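PDB 5F2H: uncharacterized protein from Bacillus cereus, which is of unknown function but belongs to the alpha/beta hydrolase superfamily and is probably a hydrolase of the phospholipase/carboxylesterase type. Local coordinates for residues G25-Y30 with S56-E61; I218-I223 with N242-V247; F230-L235 with L292-P297. One frame throughout, in Å; residues are numbered along the deposited sequence.

The chain starts with a helical N-terminal region, and contact 1 lies there. It closes the loop from helix 26-37 to the end of helix 44-58 and is complete long before the others begin. The chain then runs through helix 97-115 into the alpha/beta hydrolase part. The centres of contacts 1 and 2 are about 72 Å apart. Contact 2 closes a loop from the end of helix 209-219 to the segment entering helix 247-250. Contact 3 closes a longer one, from the end of strand 227-231 to the loop before helix 300-313. Contacts 2 and 3 cross: 230-235 lies between the two halves of contact 2, and 292-297 lies beyond 247. Their nearest atoms are about 5 Å apart, without touching.

Contact 1 of 3, residues G25-Y30 with S56-E61; sequences GSLEAY and SAAGLE
Two helix ends meet here in the all-helical N-terminal region, whose sequence family belongs to the TPR clan. Residues S26-Y30 are the first turn of helix 26-37, with G25 at its N-cap. Residues S56-A58 are the last turn of helix 44-58, and G59 and L60 lead into helix 61-74. The backbones come closest at L27 and A58, with 4.9 Å between their CA atoms. A58 CB lies 3.7 Å from L27 CA, so the methyl group rests on the helix backbone as well as on L27 CB. Beside it, S26 CB sits 4.2 Å from A58 CB, and S26 OG lies 4.0 Å from A57 CB. No hydrogen bond joins the two segments; the contact is mainly van der Waals. The second patch is built on L60. Its CG is anti to the carbonyl carbon (chi1 -58°), and its CD1 branch reaches two partners. L27 holds CG anti to the backbone N (chi1 180°), and its CD1 meets L60 CD1 at 4.0 Å, with the two side chains crossing at about a right angle. Y30 also has CG anti to the backbone N. L60 CD1 sits 4.1 Å above one face of its ring, offset to the rim near CE2. L60 is carried on the turn between two helices. G59 has a positive phi (111°) and ends the first helix in a Schellman motif, and L60 is the centre of an inverse gamma turn and the N-cap of helix 61-74. The contact lies at the surface. Among its neighbours, S26 packs on Y21 of helix 10-23, Y30 on L54 and A55 of helix 44-58, and A57 on D89 in the loop after helix 81-86.

Contact 2 of 3, residues I218-I223 with N242-V247; sequences ILHKDI and NELLEV
L219 is the buried centre of this contact and is touched by L244, L245 and V247. Its CG is anti to the carbonyl carbon (chi1 -59°), and its two methyl branches part company. CD1 meets L245 CD2 at 3.7 Å and also lies beside L244 CB at 4.1 Å. CD2 turns to the backbone of the other segment, 3.4 Å from L244 O, and touches V247 CB as well. All three side-chain pairs cross obliquely. The backbone of L219 takes part too, because V247 CG2 sits 3.6 Å from L219 O and L244 CD2 lies near the same oxygen. No hydrogen bond crosses the contact; its inner part is leucine and valine branches set against each other and against carbonyl oxygens. L245 points its CB away from helix 209-219, yet its CD2 still reaches L219, and the same side chain packs on F273 and V276 of helix 267-279. The L219 side of the contact is the C-terminal end of helix 209-219. In the alpha/beta hydrolase fold this is the helix that begins right after S208 of a GxSxG sequence, consistent with a nucleophile elbow. A Schellman motif ends that helix. K221 has a positive phi (46°), K221 N bonds to I218 O at 2.9 Å, and D222 N bonds back to T217 O. The other side is residues 242-247, the approach to helix 247-250. The outer side is looser. H220 has its CB turned away, but its ring comes back to the other segment, and NE2 lies 3.9 Å from L244 CD1 at an oblique slant. K221 is exposed to solvent. Its chain is bent at chi3 and chi4, and the stem touches the partner segment, with CG 4.1 Å from V247 CG1.

Contact 3 of 3, residues F230-L235 with L292-P297; sequences FMAPWL and LKHDYP
The selenomethionine M231 and the ring of Y296 cross obliquely, and P297 meets M231 nearly tip to tip. M231 places CG anti to its backbone N (chi1 175°), then bends at chi2 and chi3, so that the chain folds along the 295-297 backbone. CG lies 3.7 Å from Y296 CD2. SE is 5.3 Å from the centroid of the Y296 ring and 47° off its normal, an oblique Met-aromatic contact. Beyond it, SE reaches P297 CD at 3.4 Å. The terminal CE lies 3.5 Å from D295 O and touches L292 CD2 more loosely. Y296 itself has CG anti to the carbonyl carbon. Within the 292-297 segment its N-H makes a bent bond (130°) to D295 OD1 at 2.6 Å, from above the carboxylate plane. Its ring is stacked with Y149 and F207, and its OH is hydrogen-bonded to W150 NE1.

Here the end of strand 227-231 in the alpha/beta hydrolase sheet meets the loop after strand 284-289. That loop carries H294, whose place fits the histidine of a catalytic triad, probably with S208 and D263: H294 NE2 is hydrogen-bonded to S208 OG in the GxSxG-like elbow, and the H294 side chain also touches D263. The imidazole, with CG anti to the backbone N, presents CD2 to A232 CB at 3.9 Å, at an oblique slant. A bound Tris molecule, probably from crystallisation, lies about 4 Å from the H294 side chain, and H294 O accepts a hydrogen bond from N15 ND2 of the second subunit.

Contact 1 of 3, residues G25-Y30 with S56-E61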
loop_
_atom_site.group_PDB
_atom_site.type_symbol
_atom_site.label_atom_id
_atom_site.label_comp_id
_atom_site.label_asym_id
_atom_site.label_seq_id
_atom_site.Cartn_x
_atom_site.Cartn_y
_atom_site.Cartn_z
ATOM N N GLY B 25 15.512 -47.496 -15.354
ATOM C CA GLY B 25 14.977 -47.639 -16.712
ATOM C C GLY B 25 13.673 -46.897 -16.987
ATOM O O GLY B 25 13.179 -46.130 -16.157
ATOM N N SER B 26 13.136 -47.097 -18.185
ATOM C CA SER B 26 11.868 -46.484 -18.569
ATOM C C SER B 26 10.737 -47.190 -17.832
ATOM O O SER B 26 9.641 -46.665 -17.684
ATOM C CB SER B 26 11.635 -46.666 -20.059
ATOM O OG SER B 26 12.752 -46.206 -20.796
ATOM N N LEU B 27 11.010 -48.419 -17.408
ATOM C CA LEU B 27 10.042 -49.222 -16.679
ATOM C C LEU B 27 9.827 -48.682 -15.272
ATOM O O LEU B 27 8.695 -48.518 -14.813
ATOM C CB LEU B 27 10.537 -50.663 -16.601
ATOM C CG LEU B 27 9.624 -51.632 -15.857
ATOM C CD1 LEU B 27 8.227 -51.649 -16.459
ATOM C CD2 LEU B 27 10.246 -53.021 -15.871
ATOM N N GLU B 28 10.937 -48.365 -14.621
ATOM C CA GLU B 28 10.914 -47.867 -13.256
ATOM C C GLU B 28 10.289 -46.494 -13.213
ATOM O O GLU B 28 9.496 -46.192 -12.314
ATOM C CB GLU B 28 12.332 -47.840 -12.668
ATOM C CG GLU B 28 13.006 -49.211 -12.559
ATOM C CD GLU B 28 13.283 -49.852 -13.916
ATOM O OE1 GLU B 28 13.202 -49.147 -14.953
ATOM O OE2 GLU B 28 13.606 -51.059 -13.953
ATOM N N ALA B 29 10.632 -45.678 -14.205
ATOM C CA ALA B 29 10.100 -44.328 -14.299
ATOM C C ALA B 29 8.588 -44.381 -14.513
ATOM O O ALA B 29 7.855 -43.534 -13.999
ATOM C CB ALA B 29 10.785 -43.564 -15.423
ATOM N N TYR B 30 8.133 -45.362 -15.296
ATOM C CA TYR B 30 6.704 -45.558 -15.560
ATOM C C TYR B 30 6.047 -45.934 -14.236
ATOM O O TYR B 30 5.005 -45.398 -13.848
ATOM C CB TYR B 30 6.483 -46.670 -16.597
ATOM C CG TYR B 30 5.038 -47.085 -16.702
ATOM C CD1 TYR B 30 4.178 -46.457 -17.581
ATOM C CD2 TYR B 30 4.523 -48.071 -15.863
ATOM C CE1 TYR B 30 2.846 -46.807 -17.633
ATOM C CE2 TYR B 30 3.195 -48.435 -15.923
ATOM C CZ TYR B 30 2.364 -47.796 -16.808
ATOM O OH TYR B 30 1.047 -48.156 -16.865
ATOM N N SER B 56 5.194 -47.404 -23.513
ATOM C CA SER B 56 5.648 -47.865 -24.827
ATOM C C SER B 56 7.152 -48.069 -24.855
ATOM O O SER B 56 7.632 -49.089 -25.327
ATOM C CB SER B 56 5.224 -46.903 -25.919
ATOM O OG SER B 56 5.625 -47.395 -27.188
ATOM N N ALA B 57 7.893 -47.127 -24.299
ATOM C CA ALA B 57 9.347 -47.257 -24.265
ATOM C C ALA B 57 9.764 -48.501 -23.485
ATOM O O ALA B 57 10.561 -49.300 -23.963
ATOM C CB ALA B 57 9.955 -46.031 -23.637
ATOM N N ALA B 58 9.203 -48.676 -22.294
ATOM C CA ALA B 58 9.522 -49.841 -21.466
ATOM C C ALA B 58 9.187 -51.192 -22.122
ATOM O O ALA B 58 9.753 -52.224 -21.749
ATOM C CB ALA B 58 8.814 -49.736 -20.119
ATOM N N GLY B 59 8.241 -51.198 -23.052
ATOM C CA GLY B 59 7.851 -52.422 -23.743
ATOM C C GLY B 59 6.462 -52.870 -23.375
ATOM O O GLY B 59 6.039 -53.948 -23.772
ATOM N N LEU B 60 5.757 -52.059 -22.591
ATOM C CA LEU B 60 4.398 -52.365 -22.147
ATOM C C LEU B 60 3.475 -51.749 -23.162
ATOM O O LEU B 60 2.801 -50.757 -22.904
ATOM C CB LEU B 60 4.144 -51.736 -20.789
ATOM C CG LEU B 60 5.094 -52.154 -19.692
ATOM C CD1 LEU B 60 4.710 -51.438 -18.405
ATOM C CD2 LEU B 60 5.013 -53.661 -19.528
ATOM N N GLU B 61 3.465 -52.367 -24.326
ATOM C CA GLU B 61 2.692 -51.906 -25.458
ATOM C C GLU B 61 1.200 -51.844 -25.187
ATOM O O GLU B 61 0.552 -50.838 -25.509
ATOM C CB GLU B 61 2.985 -52.817 -26.645
ATOM C CG GLU B 61 4.463 -52.872 -27.008
ATOM C CD GLU B 61 4.753 -53.870 -28.103
ATOM O OE1 GLU B 61 3.802 -54.491 -28.635
ATOM O OE2 GLU B 61 5.948 -54.049 -28.414
#

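Contact 2 of 3, residues I218-I223 with N242-V247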
loop_
_atom_site.group_PDB
_atom_site.type_symbol
_atom_site.label_atom_id
_atom_site.label_comp_id
_atom_site.label_asym_id
_atom_site.label_seq_id
_atom_site.Cartn_x
_atom_site.Cartn_y
_atom_site.Cartn_z
ATOM N N ILE B 218 -11.006 5.877 22.117
ATOM C CA ILE B 218 -10.281 4.616 22.082
ATOM C C ILE B 218 -10.620 3.720 23.248
ATOM O O ILE B 218 -10.876 2.542 23.064
ATOM C CB ILE B 218 -8.767 4.824 22.202
ATOM C CG1 ILE B 218 -8.216 5.503 20.946
ATOM C CG2 ILE B 218 -8.062 3.479 22.381
ATOM C CD1 ILE B 218 -6.722 5.786 21.009
ATOM N N LEU B 219 -10.592 4.293 24.447
ATOM C CA LEU B 219 -10.848 3.561 25.675
ATOM C C LEU B 219 -12.255 3.004 25.795
ATOM O O LEU B 219 -12.445 2.007 26.483
ATOM C CB LEU B 219 -10.480 4.397 26.896
ATOM C CG LEU B 219 -9.005 4.829 26.915
ATOM C CD1 LEU B 219 -8.721 5.637 28.172
ATOM C CD2 LEU B 219 -8.044 3.651 26.811
ATOM N N HIS B 220 -13.233 3.642 25.156
ATOM C CA HIS B 220 -14.605 3.138 25.162
ATOM C C HIS B 220 -14.792 2.200 23.977
ATOM O O HIS B 220 -15.920 1.859 23.608
ATOM C CB HIS B 220 -15.616 4.267 25.130
ATOM C CG HIS B 220 -15.724 4.992 26.420
ATOM N ND1 HIS B 220 -16.727 4.728 27.328
ATOM C CD2 HIS B 220 -14.925 5.916 26.997
ATOM C CE1 HIS B 220 -16.563 5.491 28.394
ATOM N NE2 HIS B 220 -15.478 6.224 28.215
ATOM N N LYS B 221 -13.663 1.742 23.432
ATOM C CA LYS B 221 -13.617 0.836 22.293
ATOM C C LYS B 221 -14.570 1.255 21.174
ATOM O O LYS B 221 -15.151 0.421 20.487
ATOM C CB LYS B 221 -13.846 -0.625 22.728
ATOM C CG LYS B 221 -12.800 -1.132 23.727
ATOM C CD LYS B 221 -12.750 -2.649 23.942
ATOM C CE LYS B 221 -14.048 -3.276 24.437
ATOM N NZ LYS B 221 -14.416 -2.853 25.813
ATOM N N ASP B 222 -14.730 2.561 21.000
ATOM C CA ASP B 222 -15.602 3.086 19.964
ATOM C C ASP B 222 -14.863 3.178 18.658
ATOM O O ASP B 222 -15.452 3.519 17.632
ATOM C CB ASP B 222 -16.182 4.445 20.367
ATOM C CG ASP B 222 -17.282 4.328 21.410
ATOM O OD1 ASP B 222 -17.842 3.218 21.579
ATOM O OD2 ASP B 222 -17.652 5.361 22.000
ATOM N N ILE B 223 -13.574 2.847 18.700
ATOM C CA ILE B 223 -12.723 2.891 17.538
ATOM C C ILE B 223 -11.520 1.986 17.700
ATOM O O ILE B 223 -10.836 2.061 18.701
ATOM C CB ILE B 223 -12.209 4.315 17.312
ATOM C CG1 ILE B 223 -13.341 5.181 16.805
ATOM C CG2 ILE B 223 -11.111 4.334 16.260
ATOM C CD1 ILE B 223 -12.886 6.565 16.427
ATOM N N ASN B 242 -8.078 5.650 35.234
ATOM C CA ASN B 242 -7.167 4.563 35.580
ATOM C C ASN B 242 -7.683 3.179 35.152
ATOM O O ASN B 242 -6.914 2.385 34.603
ATOM C CB ASN B 242 -6.863 4.567 37.092
ATOM C CG ASN B 242 -5.858 3.493 37.496
ATOM O OD1 ASN B 242 -4.882 3.236 36.780
ATOM N ND2 ASN B 242 -6.034 2.935 38.691
ATOM N N GLU B 243 -8.970 2.891 35.380
ATOM C CA GLU B 243 -9.521 1.570 35.019
ATOM C C GLU B 243 -9.551 1.399 33.499
ATOM O O GLU B 243 -9.086 0.395 32.961
ATOM C CB GLU B 243 -10.932 1.301 35.614
ATOM C CG GLU B 243 -12.173 1.933 34.940
ATOM C CD GLU B 243 -12.256 3.446 34.988
ATOM O OE1 GLU B 243 -11.313 4.098 35.486
ATOM O OE2 GLU B 243 -13.286 3.980 34.514
ATOM N N LEU B 244 -10.094 2.398 32.814
ATOM C CA LEU B 244 -10.194 2.367 31.365
ATOM C C LEU B 244 -8.870 2.260 30.618
ATOM O O LEU B 244 -8.830 1.717 29.513
ATOM C CB LEU B 244 -10.991 3.575 30.896
ATOM C CG LEU B 244 -12.479 3.438 31.158
ATOM C CD1 LEU B 244 -13.223 4.746 31.014
ATOM C CD2 LEU B 244 -13.085 2.388 30.239
ATOM N N LEU B 245 -7.796 2.757 31.218
ATOM C CA LEU B 245 -6.475 2.678 30.589
ATOM C C LEU B 245 -6.013 1.224 30.401
ATOM O O LEU B 245 -5.059 0.967 29.689
ATOM C CB LEU B 245 -5.446 3.509 31.369
ATOM C CG LEU B 245 -5.651 5.036 31.304
ATOM C CD1 LEU B 245 -4.788 5.787 32.311
ATOM C CD2 LEU B 245 -5.425 5.564 29.895
ATOM N N GLU B 246 -6.674 0.284 31.070
ATOM C CA GLU B 246 -6.354 -1.137 30.936
ATOM C C GLU B 246 -6.466 -1.539 29.473
ATOM O O GLU B 246 -5.649 -2.289 28.956
ATOM C CB GLU B 246 -7.345 -1.978 31.744
ATOM C CG GLU B 246 -7.204 -3.487 31.550
ATOM C CD GLU B 246 -8.223 -4.286 32.353
ATOM O OE1 GLU B 246 -8.808 -3.732 33.312
ATOM O OE2 GLU B 246 -8.421 -5.483 32.046
ATOM N N VAL B 247 -7.498 -1.019 28.821
ATOM C CA VAL B 247 -7.769 -1.306 27.423
ATOM C C VAL B 247 -6.511 -1.238 26.560
ATOM O O VAL B 247 -6.394 -1.944 25.562
ATOM C CB VAL B 247 -8.856 -0.361 26.864
ATOM C CG1 VAL B 247 -9.072 -0.604 25.379
ATOM C CG2 VAL B 247 -10.168 -0.544 27.616
#

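Contact 3 of 3, residues F230-L235 with L292-P297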
loop_
_atom_site.group_PDB
_atom_site.type_symbol
_atom_site.label_atom_id
_atom_site.label_comp_id
_atom_site.label_asym_id
_atom_site.label_seq_id
_atom_site.Cartn_x
_atom_site.Cartn_y
_atom_site.Cartn_z
ATOM N N PHE B 230 -0.066 11.715 20.187
ATOM C CA PHE B 230 -0.528 12.953 20.789
ATOM C C PHE B 230 0.512 14.040 20.907
ATOM O O PHE B 230 1.682 13.775 21.172
ATOM C CB PHE B 230 -1.142 12.718 22.153
ATOM C CG PHE B 230 -2.236 11.696 22.159
ATOM C CD1 PHE B 230 -3.201 11.675 21.158
ATOM C CD2 PHE B 230 -2.454 10.931 23.301
ATOM C CE1 PHE B 230 -4.263 10.780 21.221
ATOM C CE2 PHE B 230 -3.513 10.052 23.373
ATOM C CZ PHE B 230 -4.414 9.968 22.329
HETATM N N MSE B 231 0.057 15.273 20.710
HETATM C CA MSE B 231 0.911 16.456 20.772
HETATM C C MSE B 231 0.308 17.321 21.832
HETATM O O MSE B 231 -0.865 17.722 21.737
HETATM C CB MSE B 231 0.892 17.147 19.405
HETATM C CG MSE B 231 1.654 18.472 19.360
HETATM SE SE MSE B 231 3.607 18.214 19.494
HETATM C CE MSE B 231 3.832 19.189 21.200
ATOM N N ALA B 232 1.069 17.556 22.892
ATOM C CA ALA B 232 0.593 18.392 23.990
ATOM C C ALA B 232 -0.840 18.064 24.421
ATOM O O ALA B 232 -1.658 18.962 24.630
ATOM C CB ALA B 232 0.686 19.849 23.572
ATOM N N PRO B 233 -1.148 16.777 24.563
ATOM C CA PRO B 233 -2.492 16.366 24.976
ATOM C C PRO B 233 -2.955 16.975 26.294
ATOM O O PRO B 233 -2.144 17.177 27.214
ATOM C CB PRO B 233 -2.360 14.857 25.152
ATOM C CG PRO B 233 -0.922 14.648 25.471
ATOM C CD PRO B 233 -0.166 15.687 24.700
ATOM N N TRP B 234 -4.246 17.286 26.361
ATOM C CA TRP B 234 -4.843 17.870 27.541
ATOM C C TRP B 234 -5.687 16.772 28.148
ATOM O O TRP B 234 -6.745 16.420 27.619
ATOM C CB TRP B 234 -5.652 19.103 27.182
ATOM C CG TRP B 234 -6.242 19.740 28.359
ATOM C CD1 TRP B 234 -5.559 20.353 29.384
ATOM C CD2 TRP B 234 -7.623 19.997 28.586
ATOM N NE1 TRP B 234 -6.445 20.886 30.294
ATOM C CE2 TRP B 234 -7.721 20.693 29.825
ATOM C CE3 TRP B 234 -8.791 19.678 27.895
ATOM C CZ2 TRP B 234 -8.947 21.078 30.378
ATOM C CZ3 TRP B 234 -10.021 20.064 28.450
ATOM C CH2 TRP B 234 -10.082 20.761 29.678
ATOM N N LEU B 235 -5.204 16.241 29.271
ATOM C CA LEU B 235 -5.840 15.142 29.956
ATOM C C LEU B 235 -6.014 15.465 31.424
ATOM O O LEU B 235 -5.241 14.974 32.254
ATOM C CB LEU B 235 -4.916 13.944 29.793
ATOM C CG LEU B 235 -4.629 13.682 28.310
ATOM C CD1 LEU B 235 -3.422 12.778 28.069
ATOM C CD2 LEU B 235 -5.885 13.163 27.625
ATOM N N LEU B 292 10.180 24.373 23.798
ATOM C CA LEU B 292 8.881 24.457 23.125
ATOM C C LEU B 292 7.717 24.707 24.080
ATOM O O LEU B 292 7.656 24.120 25.139
ATOM C CB LEU B 292 8.634 23.169 22.341
ATOM C CG LEU B 292 7.344 23.059 21.529
ATOM C CD1 LEU B 292 7.227 24.160 20.477
ATOM C CD2 LEU B 292 7.268 21.694 20.867
ATOM N N LYS B 293 6.809 25.603 23.694
ATOM C CA LYS B 293 5.625 25.929 24.500
ATOM C C LYS B 293 4.438 25.114 23.980
ATOM O O LYS B 293 4.637 23.994 23.508
ATOM C CB LYS B 293 5.329 27.441 24.502
ATOM C CG LYS B 293 6.424 28.294 25.140
ATOM C CD LYS B 293 6.024 29.758 25.303
ATOM C CE LYS B 293 5.808 30.508 23.990
ATOM N NZ LYS B 293 7.060 30.648 23.189
ATOM N N HIS B 294 3.224 25.670 24.032
ATOM C CA HIS B 294 2.029 24.955 23.574
ATOM C C HIS B 294 1.839 25.176 22.078
ATOM O O HIS B 294 1.002 25.976 21.610
ATOM C CB HIS B 294 0.834 25.394 24.388
ATOM C CG HIS B 294 -0.406 24.592 24.142
ATOM N ND1 HIS B 294 -1.504 25.100 23.486
ATOM C CD2 HIS B 294 -0.724 23.320 24.474
ATOM C CE1 HIS B 294 -2.458 24.188 23.452
ATOM N NE2 HIS B 294 -2.012 23.101 24.053
ATOM N N ASP B 295 2.621 24.399 21.340
ATOM C CA ASP B 295 2.656 24.465 19.912
ATOM C C ASP B 295 3.367 23.216 19.441
ATOM O O ASP B 295 3.958 22.528 20.239
ATOM C CB ASP B 295 3.498 25.692 19.550
ATOM C CG ASP B 295 3.686 25.854 18.080
ATOM O OD1 ASP B 295 2.868 25.305 17.316
ATOM O OD2 ASP B 295 4.665 26.536 17.701
ATOM N N TYR B 296 3.321 22.933 18.149
ATOM C CA TYR B 296 4.004 21.773 17.606
ATOM C C TYR B 296 5.470 22.128 17.378
ATOM O O TYR B 296 5.806 23.300 17.129
ATOM C CB TYR B 296 3.443 21.405 16.254
ATOM C CG TYR B 296 1.987 21.051 16.189
ATOM C CD1 TYR B 296 1.018 22.023 16.241
ATOM C CD2 TYR B 296 1.598 19.771 15.856
ATOM C CE1 TYR B 296 -0.313 21.710 16.043
ATOM C CE2 TYR B 296 0.273 19.444 15.666
ATOM C CZ TYR B 296 -0.671 20.419 15.747
ATOM O OH TYR B 296 -1.988 20.087 15.566
ATOM N N PRO B 297 6.369 21.131 17.477
ATOM C CA PRO B 297 7.801 21.405 17.230
ATOM C C PRO B 297 7.973 21.779 15.775
ATOM O O PRO B 297 7.193 21.337 14.926
ATOM C CB PRO B 297 8.482 20.077 17.532
ATOM C CG PRO B 297 7.398 19.055 17.448
ATOM C CD PRO B 297 6.116 19.726 17.813
#